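Local coordinates for O-methyltransferase family 2 (Planctopirus limnophila, PDB 5I2H) that probably transfers methyl groups from S-adenosyl-L-methionine to hydroxyl groups of small molecules, and binds the flavone apigenin, at the interface of chains A and B. Numbering follows the deposited sequence. Chains: chain A/B, O-methyltransferase family 2.

The interface of chains A and B. Residues chain A 11-15, 170-171; chain B 96-97, 104.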
loop_
_atom_site.group_PDB
_atom_site.type_symbol
_atom_site.label_atom_id
_atom_site.label_comp_id
_atom_site.label_asym_id
_atom_site.label_seq_id
_atom_site.Cartn_x
_atom_site.Cartn_y
_atom_site.Cartn_z
ATOM N N ARG A 11 -21.550 18.444 12.798
ATOM C CA ARG A 11 -20.232 18.806 13.295
ATOM C C ARG A 11 -19.164 18.150 12.430
ATOM O O ARG A 11 -19.231 16.948 12.142
ATOM C CB ARG A 11 -20.081 18.370 14.746
ATOM C CG ARG A 11 -18.718 18.724 15.328
ATOM C CD ARG A 11 -18.820 19.759 16.434
ATOM N NE ARG A 11 -19.237 19.182 17.711
ATOM C CZ ARG A 11 -18.442 19.020 18.762
ATOM N NH1 ARG A 11 -18.923 18.497 19.882
ATOM N NH2 ARG A 11 -17.173 19.385 18.699
ATOM N N PHE A 12 -18.173 18.940 12.018
ATOM C CA PHE A 12 -17.087 18.402 11.208
ATOM C C PHE A 12 -16.221 17.463 12.051
ATOM O O PHE A 12 -16.040 17.689 13.247
ATOM C CB PHE A 12 -16.202 19.514 10.647
ATOM C CG PHE A 12 -16.930 20.495 9.790
ATOM C CD1 PHE A 12 -17.801 20.077 8.788
ATOM C CD2 PHE A 12 -16.750 21.851 9.993
ATOM C CE1 PHE A 12 -18.471 21.000 7.989
ATOM C CE2 PHE A 12 -17.412 22.784 9.211
ATOM C CZ PHE A 12 -18.274 22.359 8.201
ATOM N N PRO A 13 -15.682 16.394 11.475
ATOM C CA PRO A 13 -14.798 15.533 12.260
ATOM C C PRO A 13 -13.556 16.293 12.676
ATOM O O PRO A 13 -13.104 17.216 11.973
ATOM C CB PRO A 13 -14.477 14.378 11.302
ATOM C CG PRO A 13 -14.922 14.777 10.006
ATOM C CD PRO A 13 -15.913 15.893 10.110
ATOM N N PRO A 14 -12.993 15.968 13.840
ATOM C CA PRO A 14 -11.882 16.775 14.374
ATOM C C PRO A 14 -10.560 16.538 13.662
ATOM O O PRO A 14 -9.667 17.382 13.769
ATOM C CB PRO A 14 -11.804 16.330 15.840
ATOM C CG PRO A 14 -12.337 14.948 15.828
ATOM C CD PRO A 14 -13.462 14.963 14.801
ATOM N N THR A 15 -10.412 15.426 12.946
ATOM C CA THR A 15 -9.263 15.165 12.089
ATOM C C THR A 15 -9.792 14.603 10.787
ATOM O O THR A 15 -10.949 14.192 10.701
ATOM C CB THR A 15 -8.283 14.159 12.719
ATOM O OG1 THR A 15 -9.020 13.038 13.252
ATOM C CG2 THR A 15 -7.497 14.820 13.859
ATOM N N TRP A 170 -20.219 8.969 8.219
ATOM C CA TRP A 170 -20.205 9.913 9.341
ATOM C C TRP A 170 -19.059 10.911 9.199
ATOM O O TRP A 170 -19.162 12.046 9.671
ATOM C CB TRP A 170 -20.084 9.205 10.696
ATOM C CG TRP A 170 -21.284 8.397 11.092
ATOM C CD1 TRP A 170 -21.316 7.036 11.321
ATOM C CD2 TRP A 170 -22.631 8.875 11.341
ATOM N NE1 TRP A 170 -22.592 6.648 11.646
ATOM C CE2 TRP A 170 -23.414 7.746 11.686
ATOM C CE3 TRP A 170 -23.253 10.142 11.287
ATOM C CZ2 TRP A 170 -24.792 7.850 11.993
ATOM C CZ3 TRP A 170 -24.605 10.244 11.609
ATOM C CH2 TRP A 170 -25.357 9.107 11.939
ATOM N N ASN A 171 -17.958 10.508 8.554
ATOM C CA ASN A 171 -16.855 11.440 8.354
ATOM C C ASN A 171 -17.102 12.430 7.226
ATOM O O ASN A 171 -16.548 13.530 7.266
ATOM C CB ASN A 171 -15.556 10.690 8.061
ATOM C CG ASN A 171 -14.910 10.170 9.329
ATOM O OD1 ASN A 171 -14.132 10.894 9.975
ATOM N ND2 ASN A 171 -15.264 8.930 9.737
ATOM N N ASN B 96 -9.572 9.245 16.999
ATOM C CA ASN B 96 -10.811 9.663 16.354
ATOM C C ASN B 96 -11.360 8.626 15.385
ATOM O O ASN B 96 -12.587 8.550 15.187
ATOM C CB ASN B 96 -10.578 10.991 15.631
ATOM C CG ASN B 96 -10.328 12.135 16.614
ATOM O OD1 ASN B 96 -10.845 12.115 17.747
ATOM N ND2 ASN B 96 -9.550 13.138 16.193
ATOM N N HIS B 97 -10.510 7.847 14.747
ATOM C CA HIS B 97 -11.003 7.039 13.643
ATOM C C HIS B 97 -10.784 5.550 13.800
ATOM O O HIS B 97 -11.328 4.788 13.001
ATOM C CB HIS B 97 -10.359 7.512 12.322
ATOM C CG HIS B 97 -10.521 8.981 12.106
ATOM N ND1 HIS B 97 -11.761 9.563 11.943
ATOM C CD2 HIS B 97 -9.611 9.987 12.013
ATOM C CE1 HIS B 97 -11.607 10.872 11.817
ATOM N NE2 HIS B 97 -10.313 11.150 11.836
ATOM N N PHE B 104 -16.647 9.031 14.800
ATOM C CA PHE B 104 -15.988 9.090 13.491
ATOM C C PHE B 104 -15.118 7.870 13.212
ATOM O O PHE B 104 -14.235 7.910 12.326
ATOM C CB PHE B 104 -15.184 10.378 13.373
ATOM C CG PHE B 104 -16.033 11.591 13.517
ATOM C CD1 PHE B 104 -16.926 11.925 12.515
ATOM C CD2 PHE B 104 -15.977 12.377 14.679
ATOM C CE1 PHE B 104 -17.744 13.068 12.642
ATOM C CE2 PHE B 104 -16.792 13.506 14.825
ATOM C CZ PHE B 104 -17.672 13.854 13.805
#
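A:Pro13 lies over one face of the B:Phe104 ring. A:Pro13 CB sits 3.7 Å from the centroid of the B:Phe104 ring, a CH-pi contact offset toward the rim. A:Pro14 CD meets the same face at its CD2-CE2 rim, 3.6 Å from B:Phe104 CD2. At the ring edge, in plane, stands the backbone carbonyl of A:Trp170. B:Phe104 has CG anti to its own carbonyl carbon (chi1 -60°), which sends the ring toward chain A between the proline segment and helix 154-179. An alanine here would probably leave A:Pro13 without its aromatic partner and open a gap beside A:Pro14.

Hydrogen bonds flank this apolar contact. The hydroxyl of A:Thr15 is gripped twice. A:Thr15 OG1 lies 2.7 Å from the imidazole NE2 of B:His97, donor undecided. A:Thr15 OG1 also accepts from the amide ND2 of B:Asn96 at 3.0 Å, close to that amide's plane. The backbone O of B:Phe104 takes donors from opposite faces of its carbonyl plane. The A:Asn171 amide ND2 gives a nearly straight bond to B:Phe104 O (3.0 Å, 177° at H). Within chain B, B:His97 ND1 also donates to B:Phe104 O, at 3.0 Å, which helps fix the imidazole's rotation.

B:Asn96 and B:His97 belong to the dimerisation region, and the patch, with its twin, is part of the two-fold interface it probably serves. Here the N-terminal loop and helix 154-179 of chain A meet the end of helix 92-97 and the following loop of chain B.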